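Local coordinates for protein glutathione transferase o1 (PDB 3RBT) that belongs to the Omega-class glutathione transferases, which conjugate glutathione to electrophiles or use it to reduce dehydroascorbate, though its own activity may be weak, at residues 120-125 with 173-178; 156-161 with 165-170; 177-182 with 208-213. All coordinates share one frame; numbering follows the deposited sequence.

All three contacts lie in the helical C-terminal domain of the glutathione transferase fold, their centres 11 to 12 Å apart. Contact 2 is nested in the loop that contact 1 closes, while contacts 1 and 3 share Y177 and M178 of helix 174-186. D176 of contact 1 ties them together: its OD2 accepts from G168 N of contact 2 at 2.8 Å, and its OD1 from F167 N of contact 2 at 3.0 Å and W210 NE1 of contact 3 at 2.7 Å. L159 CD2 of contact 2 also packs on W210 CB of contact 3 at 3.6 Å. Toward the thioredoxin-like N-terminal domain, M178 O accepts a hydrogen bond from R40 NE on helix 36-47.

Contact 1 (120-125 with 173-178); sequences RLLIER and GMLDYM
L175 spreads its two methyl branches over L122 and I123, joining helices 113-138 and 174-186 in the core of the all-helical glutathione transferase C-terminal domain. The short helical segments run nearly parallel, at 12°, with axes 10.1 Å apart, and the backbones come nearest at I123 and L175, whose CA atoms are 6.9 Å apart. With CG anti to the backbone N (chi1 -178°), the L175 side chain is brought up to helix 113-138. CD1 rests 3.6 Å from I123 CG1, the two side chains sliding past each other in opposite directions. CD2 meets L122 CD1 at 3.8 Å, and there the leucines cross at about a right angle. M178, about one turn after L175, takes the tip of I123: I123 CD1 lies 3.8 Å from M178 CG, and the methionine chain is bent at both chi2 and chi3. No hydrogen bond crosses between the segments, so the cohesion is apolar, and all four touching residues are buried. The surroundings extend this core, with L122 also touching F155 of helix 145-162 and I123 touching R40 of helix 36-47. At the second subunit, R120 NH1 forms a salt bridge with D97 of that other chain. At the start of helix 174-186, the N3 residue D176 accepts from the backbone N of the N-cap G173, one of the two bonds of a capping box; glycine has no side chain for the other. G173 N points almost straight at D176 OD2, 2.9 Å away, meeting the carboxylate oxygen on its anti side.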
loop_
_atom_site.group_PDB
_atom_site.type_symbol
_atom_site.label_atom_id
_atom_site.label_comp_id
_atom_site.label_asym_id
_atom_site.label_seq_id
_atom_site.Cartn_x
_atom_site.Cartn_y
_atom_site.Cartn_z
ATOM N N ARG A 120 -5.914 2.026 -7.211
ATOM C CA ARG A 120 -5.026 1.848 -6.056
ATOM C C ARG A 120 -4.818 3.144 -5.287
ATOM O O ARG A 120 -4.770 3.129 -4.059
ATOM C CB ARG A 120 -3.673 1.236 -6.461
ATOM C CG ARG A 120 -3.769 -0.222 -6.924
ATOM C CD ARG A 120 -2.396 -0.830 -7.167
ATOM N NE ARG A 120 -1.606 -0.930 -5.939
ATOM C CZ ARG A 120 -0.334 -1.318 -5.889
ATOM N NH1 ARG A 120 0.318 -1.633 -6.997
ATOM N NH2 ARG A 120 0.291 -1.388 -4.725
ATOM N N LEU A 121 -4.700 4.256 -6.010
ATOM C CA LEU A 121 -4.556 5.579 -5.395
ATOM C C LEU A 121 -5.791 5.989 -4.599
ATOM O O LEU A 121 -5.678 6.616 -3.534
ATOM C CB LEU A 121 -4.211 6.638 -6.449
ATOM C CG LEU A 121 -2.788 6.512 -7.013
ATOM C CD1 LEU A 121 -2.521 7.523 -8.123
ATOM C CD2 LEU A 121 -1.746 6.629 -5.907
ATOM N N LEU A 122 -6.962 5.598 -5.106
ATOM C CA LEU A 122 -8.239 5.885 -4.463
ATOM C C LEU A 122 -8.440 5.036 -3.206
ATOM O O LEU A 122 -8.941 5.531 -2.192
ATOM C CB LEU A 122 -9.391 5.717 -5.461
ATOM C CG LEU A 122 -9.414 6.828 -6.526
ATOM C CD1 LEU A 122 -10.160 6.405 -7.786
ATOM C CD2 LEU A 122 -9.974 8.145 -5.967
ATOM N N ILE A 123 -8.029 3.770 -3.263
ATOM C CA ILE A 123 -8.026 2.927 -2.070
ATOM C C ILE A 123 -7.198 3.577 -0.954
ATOM O O ILE A 123 -7.650 3.656 0.197
ATOM C CB ILE A 123 -7.560 1.471 -2.354
ATOM C CG1 ILE A 123 -8.574 0.766 -3.274
ATOM C CG2 ILE A 123 -7.429 0.698 -1.046
ATOM C CD1 ILE A 123 -8.015 -0.448 -4.033
ATOM N N GLU A 124 -6.000 4.055 -1.299
ATOM C CA GLU A 124 -5.174 4.750 -0.326
ATOM C C GLU A 124 -5.861 6.019 0.201
ATOM O O GLU A 124 -5.944 6.222 1.414
ATOM C CB GLU A 124 -3.793 5.051 -0.906
ATOM C CG GLU A 124 -2.861 5.786 0.044
ATOM C CD GLU A 124 -2.375 4.939 1.216
ATOM O OE1 GLU A 124 -1.875 5.542 2.197
ATOM O OE2 GLU A 124 -2.470 3.689 1.164
ATOM N N ARG A 125 -6.346 6.864 -0.711
ATOM C CA ARG A 125 -7.158 8.031 -0.349
ATOM C C ARG A 125 -8.324 7.726 0.604
ATOM O O ARG A 125 -8.605 8.514 1.516
ATOM C CB ARG A 125 -7.707 8.714 -1.604
ATOM C CG ARG A 125 -6.770 9.703 -2.231
ATOM C CD ARG A 125 -7.191 10.002 -3.660
ATOM N NE ARG A 125 -6.114 10.623 -4.425
ATOM C CZ ARG A 125 -5.925 10.454 -5.730
ATOM N NH1 ARG A 125 -6.734 9.667 -6.431
ATOM N NH2 ARG A 125 -4.911 11.060 -6.337
ATOM N N GLY A 173 -16.437 -3.445 -9.439
ATOM C CA GLY A 173 -15.071 -3.954 -9.564
ATOM C C GLY A 173 -14.362 -3.896 -8.232
ATOM O O GLY A 173 -14.996 -3.678 -7.202
ATOM N N MET A 174 -13.045 -4.090 -8.248
ATOM C CA MET A 174 -12.250 -4.095 -7.022
ATOM C C MET A 174 -12.445 -2.852 -6.136
ATOM O O MET A 174 -12.608 -2.975 -4.923
ATOM C CB MET A 174 -10.759 -4.268 -7.341
ATOM C CG MET A 174 -9.881 -4.403 -6.095
ATOM S SD MET A 174 -10.280 -5.901 -5.155
ATOM C CE MET A 174 -9.238 -7.114 -5.979
ATOM N N LEU A 175 -12.408 -1.661 -6.728
ATOM C CA LEU A 175 -12.575 -0.434 -5.935
ATOM C C LEU A 175 -13.931 -0.407 -5.191
ATOM O O LEU A 175 -13.975 -0.145 -3.986
ATOM C CB LEU A 175 -12.373 0.821 -6.796
ATOM C CG LEU A 175 -12.459 2.183 -6.090
ATOM C CD1 LEU A 175 -11.412 2.317 -4.951
ATOM C CD2 LEU A 175 -12.325 3.329 -7.087
ATOM N N ASP A 176 -15.018 -0.709 -5.898
ATOM C CA ASP A 176 -16.339 -0.808 -5.270
ATOM C C ASP A 176 -16.362 -1.661 -3.995
ATOM O O ASP A 176 -16.839 -1.209 -2.959
ATOM C CB ASP A 176 -17.360 -1.330 -6.278
ATOM C CG ASP A 176 -17.472 -0.436 -7.483
ATOM O OD1 ASP A 176 -18.175 0.600 -7.405
ATOM O OD2 ASP A 176 -16.837 -0.764 -8.506
ATOM N N TYR A 177 -15.843 -2.883 -4.070
ATOM C CA TYR A 177 -15.864 -3.783 -2.918
ATOM C C TYR A 177 -14.856 -3.394 -1.824
ATOM O O TYR A 177 -15.130 -3.603 -0.642
ATOM C CB TYR A 177 -15.649 -5.238 -3.344
ATOM C CG TYR A 177 -16.787 -5.832 -4.164
ATOM C CD1 TYR A 177 -16.564 -6.336 -5.443
ATOM C CD2 TYR A 177 -18.080 -5.903 -3.648
ATOM C CE1 TYR A 177 -17.601 -6.890 -6.187
ATOM C CE2 TYR A 177 -19.117 -6.456 -4.385
ATOM C CZ TYR A 177 -18.874 -6.939 -5.652
ATOM O OH TYR A 177 -19.913 -7.483 -6.379
ATOM N N MET A 178 -13.704 -2.844 -2.218
ATOM C CA MET A 178 -12.692 -2.389 -1.253
ATOM C C MET A 178 -13.237 -1.292 -0.339
ATOM O O MET A 178 -12.905 -1.224 0.839
ATOM C CB MET A 178 -11.431 -1.868 -1.968
ATOM C CG MET A 178 -10.538 -2.952 -2.614
ATOM S SD MET A 178 -10.178 -4.372 -1.564
ATOM C CE MET A 178 -8.762 -3.803 -0.656
#

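Contact 2 (156-161 with 165-170); sequences EKELTN and NYFGGN
The end of helix 145-162 faces a type I beta turn, Y166 to G169, across a closest CA pair of 6.2 Å, between L159 and F167; both belong to the helical C-terminal domain of the transferase fold. The turn is closed in both directions: G169 N donates to Y166 O, and Y166 N to G169 O at 3.0 Å. F167 occupies a corner of this turn and lays its ring against the helix. L159 CD1 sits 4.0 Å from the centroid of that ring, only 4° off its normal, a CH-pi contact over the face; L159 CG, anti to the backbone N, carries the methyl there. Nearer the rim, L159 CB is 3.6 Å from F167 CZ. E158 meets the ring edge instead, its CG 4.0 Å from F167 CE2 near the ring plane, its carboxylate nearly coplanar with the ring (25°). That carboxylate pairs with R162, which also donates to F167 O and so links helix and loop by charge and hydrogen bond. Within the helix, E156 O is gripped by two donors from opposite faces of its carbonyl plane: T160 N at 3.0 Å and T160 OG1, 37° out of that plane, at 2.6 Å.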
loop_
_atom_site.group_PDB
_atom_site.type_symbol
_atom_site.label_atom_id
_atom_site.label_comp_id
_atom_site.label_asym_id
_atom_site.label_seq_id
_atom_site.Cartn_x
_atom_site.Cartn_y
_atom_site.Cartn_z
ATOM N N GLU A 156 -17.247 11.370 -4.890
ATOM C CA GLU A 156 -18.394 11.856 -5.653
ATOM C C GLU A 156 -17.924 12.384 -7.003
ATOM O O GLU A 156 -18.465 12.018 -8.050
ATOM C CB GLU A 156 -19.133 12.960 -4.881
ATOM C CG GLU A 156 -20.203 13.703 -5.691
ATOM C CD GLU A 156 -21.415 12.850 -6.008
ATOM O OE1 GLU A 156 -22.163 13.215 -6.932
ATOM O OE2 GLU A 156 -21.630 11.818 -5.336
ATOM N N LYS A 157 -16.904 13.237 -6.957
ATOM C CA LYS A 157 -16.291 13.799 -8.149
ATOM C C LYS A 157 -15.700 12.719 -9.055
ATOM O O LYS A 157 -15.859 12.779 -10.275
ATOM C CB LYS A 157 -15.233 14.833 -7.761
ATOM C CG LYS A 157 -15.832 16.178 -7.343
ATOM C CD LYS A 157 -14.822 17.049 -6.600
ATOM C CE LYS A 157 -15.454 18.354 -6.128
ATOM N NZ LYS A 157 -14.619 19.002 -5.077
ATOM N N GLU A 158 -15.047 11.727 -8.451
ATOM C CA GLU A 158 -14.460 10.621 -9.204
ATOM C C GLU A 158 -15.512 9.756 -9.899
ATOM O O GLU A 158 -15.362 9.428 -11.078
ATOM C CB GLU A 158 -13.583 9.748 -8.303
ATOM C CG GLU A 158 -12.896 8.597 -9.034
ATOM C CD GLU A 158 -11.858 9.062 -10.046
ATOM O OE1 GLU A 158 -11.181 10.076 -9.799
ATOM O OE2 GLU A 158 -11.706 8.403 -11.095
ATOM N N LEU A 159 -16.562 9.377 -9.168
ATOM C CA LEU A 159 -17.642 8.578 -9.757
ATOM C C LEU A 159 -18.335 9.341 -10.894
ATOM O O LEU A 159 -18.636 8.758 -11.937
ATOM C CB LEU A 159 -18.657 8.156 -8.689
ATOM C CG LEU A 159 -19.801 7.211 -9.065
ATOM C CD1 LEU A 159 -19.295 5.885 -9.628
ATOM C CD2 LEU A 159 -20.663 6.966 -7.840
ATOM N N THR A 160 -18.568 10.639 -10.686
ATOM C CA THR A 160 -19.178 11.502 -11.702
ATOM C C THR A 160 -18.310 11.528 -12.961
ATOM O O THR A 160 -18.816 11.378 -14.072
ATOM C CB THR A 160 -19.432 12.941 -11.163
ATOM O OG1 THR A 160 -20.102 12.867 -9.897
ATOM C CG2 THR A 160 -20.302 13.759 -12.136
ATOM N N ASN A 161 -17.001 11.683 -12.775
ATOM C CA ASN A 161 -16.053 11.743 -13.890
ATOM C C ASN A 161 -16.032 10.469 -14.728
ATOM O O ASN A 161 -15.835 10.517 -15.947
ATOM C CB ASN A 161 -14.645 12.048 -13.379
ATOM C CG ASN A 161 -14.451 13.507 -13.030
ATOM O OD1 ASN A 161 -15.183 14.380 -13.503
ATOM N ND2 ASN A 161 -13.450 13.786 -12.207
ATOM N N ASN A 165 -22.309 3.369 -13.568
ATOM C CA ASN A 165 -23.045 3.003 -12.357
ATOM C C ASN A 165 -22.140 2.662 -11.170
ATOM O O ASN A 165 -22.490 2.920 -10.020
ATOM C CB ASN A 165 -24.029 1.865 -12.643
ATOM C CG ASN A 165 -25.140 2.288 -13.596
ATOM O OD1 ASN A 165 -25.393 3.482 -13.779
ATOM N ND2 ASN A 165 -25.806 1.313 -14.210
ATOM N N TYR A 166 -20.975 2.088 -11.457
ATOM C CA TYR A 166 -20.014 1.740 -10.421
ATOM C C TYR A 166 -18.633 2.238 -10.791
ATOM O O TYR A 166 -18.378 2.568 -11.946
ATOM C CB TYR A 166 -19.952 0.227 -10.227
ATOM C CG TYR A 166 -21.282 -0.470 -10.063
ATOM C CD1 TYR A 166 -21.800 -0.733 -8.793
ATOM C CD2 TYR A 166 -22.003 -0.910 -11.177
ATOM C CE1 TYR A 166 -23.020 -1.385 -8.634
ATOM C CE2 TYR A 166 -23.225 -1.565 -11.027
ATOM C CZ TYR A 166 -23.724 -1.799 -9.756
ATOM O OH TYR A 166 -24.920 -2.461 -9.602
ATOM N N PHE A 167 -17.726 2.243 -9.814
ATOM C CA PHE A 167 -16.328 2.576 -10.069
ATOM C C PHE A 167 -15.695 1.586 -11.051
ATOM O O PHE A 167 -14.842 1.964 -11.858
ATOM C CB PHE A 167 -15.545 2.675 -8.749
ATOM C CG PHE A 167 -15.937 3.865 -7.918
ATOM C CD1 PHE A 167 -16.913 3.754 -6.934
ATOM C CD2 PHE A 167 -15.362 5.112 -8.157
ATOM C CE1 PHE A 167 -17.296 4.871 -6.180
ATOM C CE2 PHE A 167 -15.739 6.233 -7.420
ATOM C CZ PHE A 167 -16.709 6.111 -6.426
ATOM N N GLY A 168 -16.150 0.334 -11.001
ATOM C CA GLY A 168 -15.691 -0.709 -11.922
ATOM C C GLY A 168 -16.303 -0.689 -13.316
ATOM O O GLY A 168 -15.907 -1.467 -14.180
ATOM N N GLY A 169 -17.259 0.205 -13.551
ATOM C CA GLY A 169 -17.942 0.262 -14.839
ATOM C C GLY A 169 -19.401 -0.100 -14.699
ATOM O O GLY A 169 -20.070 0.377 -13.787
ATOM N N ASN A 170 -19.888 -0.952 -15.601
ATOM C CA ASN A 170 -21.286 -1.397 -15.609
ATOM C C ASN A 170 -21.608 -2.352 -14.468
ATOM O O ASN A 170 -22.778 -2.502 -14.095
ATOM C CB ASN A 170 -21.632 -2.071 -16.941
ATOM C CG ASN A 170 -21.844 -1.077 -18.080
ATOM O OD1 ASN A 170 -21.895 0.142 -17.877
ATOM N ND2 ASN A 170 -21.992 -1.605 -19.292
#

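Contact 3 (177-182 with 208-213); sequences YMVWPW and ADWGDQ
This is a buried aromatic contact between two nearly perpendicular helices, 174-186 and 205-216, inside the C-terminal domain. The axes of the short segments pass 11.8 Å apart at a signed crossing angle of -94°. Even the nearest CA atoms, those of W180 and G211, are 8.4 Å apart, and the distance is bridged by large side chains. Two tryptophans do so in an offset edge-to-face pair: the edge of W180 is directed at the face of W210, the planes stand at 79°, and the six-membered centroids are 5.4 Å apart. Each indole has its CG anti to the backbone N (chi1 -173° for W180), extending it from its helix toward the other, and the two side chains slide past each other in opposite directions. The closest atoms of the pair are W180 CE3 and W210 CH2, at 3.6 Å. V179 comes to the same corner of W210, with CG1 3.6 Å from CH2, the two side chains crossing at a slant. G211, without a side chain, brings its backbone to the benzo ring of W180: CA is 3.8 Å from W180 CZ3, and O is 3.3 Å from W180 CH2, a van der Waals contact. The polar edges are turned to partners outside the pair, W180 NE1 to E184 OE2 and W210 NE1 to D176 OD1, and these bonds help fix the rotation of both rings. Just beyond W180, the helix is kinked at P181, where the regular backbone bonding is interrupted. F207 and F167 add their rings around W210, and V179 also touches F126 on helix 113-138. Edge-to-face tryptophans at a near-perpendicular crossing thus join helices 174-186 and 205-216 within the all-helical C-terminal domain of the glutathione transferase fold.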
loop_
_atom_site.group_PDB
_atom_site.type_symbol
_atom_site.label_atom_id
_atom_site.label_comp_id
_atom_site.label_asym_id
_atom_site.label_seq_id
_atom_site.Cartn_x
_atom_site.Cartn_y
_atom_site.Cartn_z
ATOM N N TYR A 177 -15.843 -2.883 -4.070
ATOM C CA TYR A 177 -15.864 -3.783 -2.918
ATOM C C TYR A 177 -14.856 -3.394 -1.824
ATOM O O TYR A 177 -15.130 -3.603 -0.642
ATOM C CB TYR A 177 -15.649 -5.238 -3.344
ATOM C CG TYR A 177 -16.787 -5.832 -4.164
ATOM C CD1 TYR A 177 -16.564 -6.336 -5.443
ATOM C CD2 TYR A 177 -18.080 -5.903 -3.648
ATOM C CE1 TYR A 177 -17.601 -6.890 -6.187
ATOM C CE2 TYR A 177 -19.117 -6.456 -4.385
ATOM C CZ TYR A 177 -18.874 -6.939 -5.652
ATOM O OH TYR A 177 -19.913 -7.483 -6.379
ATOM N N MET A 178 -13.704 -2.844 -2.218
ATOM C CA MET A 178 -12.692 -2.389 -1.253
ATOM C C MET A 178 -13.237 -1.292 -0.339
ATOM O O MET A 178 -12.905 -1.224 0.839
ATOM C CB MET A 178 -11.431 -1.868 -1.968
ATOM C CG MET A 178 -10.538 -2.952 -2.614
ATOM S SD MET A 178 -10.178 -4.372 -1.564
ATOM C CE MET A 178 -8.762 -3.803 -0.656
ATOM N N VAL A 179 -14.085 -0.449 -0.906
ATOM C CA VAL A 179 -14.599 0.748 -0.268
ATOM C C VAL A 179 -15.901 0.476 0.510
ATOM O O VAL A 179 -16.190 1.140 1.521
ATOM C CB VAL A 179 -14.785 1.826 -1.380
ATOM C CG1 VAL A 179 -16.038 2.601 -1.246
ATOM C CG2 VAL A 179 -13.536 2.717 -1.493
ATOM N N TRP A 180 -16.657 -0.521 0.057
ATOM C CA TRP A 180 -18.002 -0.768 0.572
ATOM C C TRP A 180 -18.142 -0.963 2.091
ATOM O O TRP A 180 -19.043 -0.375 2.687
ATOM C CB TRP A 180 -18.703 -1.916 -0.169
ATOM C CG TRP A 180 -20.138 -2.029 0.271
ATOM C CD1 TRP A 180 -20.700 -3.033 0.989
ATOM C CD2 TRP A 180 -21.171 -1.051 0.066
ATOM N NE1 TRP A 180 -22.032 -2.757 1.233
ATOM C CE2 TRP A 180 -22.338 -1.541 0.678
ATOM C CE3 TRP A 180 -21.212 0.199 -0.573
ATOM C CZ2 TRP A 180 -23.552 -0.838 0.649
ATOM C CZ3 TRP A 180 -22.406 0.902 -0.584
ATOM C CH2 TRP A 180 -23.561 0.384 0.023
ATOM N N PRO A 181 -17.280 -1.792 2.717
ATOM C CA PRO A 181 -17.520 -2.064 4.133
ATOM C C PRO A 181 -17.723 -0.806 4.995
ATOM O O PRO A 181 -18.640 -0.781 5.810
ATOM C CB PRO A 181 -16.263 -2.842 4.551
ATOM C CG PRO A 181 -15.903 -3.575 3.319
ATOM C CD PRO A 181 -16.126 -2.570 2.224
ATOM N N TRP A 182 -16.907 0.223 4.788
ATOM C CA TRP A 182 -17.040 1.464 5.546
ATOM C C TRP A 182 -18.280 2.251 5.143
ATOM O O TRP A 182 -18.961 2.804 6.003
ATOM C CB TRP A 182 -15.763 2.309 5.465
ATOM C CG TRP A 182 -14.649 1.619 6.195
ATOM C CD1 TRP A 182 -14.281 1.802 7.509
ATOM C CD2 TRP A 182 -13.786 0.605 5.676
ATOM N NE1 TRP A 182 -13.234 0.969 7.824
ATOM C CE2 TRP A 182 -12.915 0.221 6.718
ATOM C CE3 TRP A 182 -13.657 -0.014 4.422
ATOM C CZ2 TRP A 182 -11.921 -0.751 6.542
ATOM C CZ3 TRP A 182 -12.676 -0.980 4.253
ATOM C CH2 TRP A 182 -11.826 -1.343 5.310
ATOM N N ALA A 208 -24.512 8.527 -3.418
ATOM C CA ALA A 208 -25.713 8.041 -2.753
ATOM C C ALA A 208 -26.436 7.028 -3.633
ATOM O O ALA A 208 -26.824 5.966 -3.155
ATOM C CB ALA A 208 -26.651 9.208 -2.397
ATOM N N ASP A 209 -26.601 7.369 -4.914
ATOM C CA ASP A 209 -27.181 6.475 -5.913
ATOM C C ASP A 209 -26.429 5.142 -5.983
ATOM O O ASP A 209 -27.043 4.077 -5.957
ATOM C CB ASP A 209 -27.188 7.145 -7.295
ATOM C CG ASP A 209 -28.301 8.166 -7.457
ATOM O OD1 ASP A 209 -29.018 8.460 -6.471
ATOM O OD2 ASP A 209 -28.462 8.683 -8.587
ATOM N N TRP A 210 -25.102 5.221 -6.058
ATOM C CA TRP A 210 -24.220 4.055 -6.082
ATOM C C TRP A 210 -24.417 3.188 -4.830
ATOM O O TRP A 210 -24.565 1.966 -4.931
ATOM C CB TRP A 210 -22.763 4.520 -6.252
ATOM C CG TRP A 210 -21.709 3.473 -5.983
ATOM C CD1 TRP A 210 -21.239 2.536 -6.862
ATOM C CD2 TRP A 210 -20.991 3.273 -4.763
ATOM N NE1 TRP A 210 -20.279 1.760 -6.260
ATOM C CE2 TRP A 210 -20.105 2.191 -4.972
ATOM C CE3 TRP A 210 -21.011 3.900 -3.513
ATOM C CZ2 TRP A 210 -19.246 1.720 -3.976
ATOM C CZ3 TRP A 210 -20.161 3.439 -2.524
ATOM C CH2 TRP A 210 -19.288 2.354 -2.760
ATOM N N GLY A 211 -24.437 3.831 -3.662
ATOM C CA GLY A 211 -24.791 3.175 -2.402
ATOM C C GLY A 211 -26.056 2.333 -2.481
ATOM O O GLY A 211 -26.080 1.187 -2.018
ATOM N N ASP A 212 -27.103 2.898 -3.078
ATOM C CA ASP A 212 -28.376 2.194 -3.245
ATOM C C ASP A 212 -28.217 0.968 -4.132
ATOM O O ASP A 212 -28.725 -0.107 -3.815
ATOM C CB ASP A 212 -29.442 3.129 -3.834
ATOM C CG ASP A 212 -29.879 4.196 -2.859
ATOM O OD1 ASP A 212 -29.729 3.981 -1.634
ATOM O OD2 ASP A 212 -30.376 5.247 -3.311
ATOM N N GLN A 213 -27.507 1.140 -5.242
ATOM C CA GLN A 213 -27.249 0.045 -6.167
ATOM C C GLN A 213 -26.378 -1.048 -5.545
ATOM O O GLN A 213 -26.645 -2.229 -5.735
ATOM C CB GLN A 213 -26.628 0.572 -7.467
ATOM C CG GLN A 213 -27.625 1.312 -8.365
ATOM C CD GLN A 213 -28.690 0.394 -8.929
ATOM O OE1 GLN A 213 -28.383 -0.661 -9.497
ATOM N NE2 GLN A 213 -29.952 0.788 -8.781
#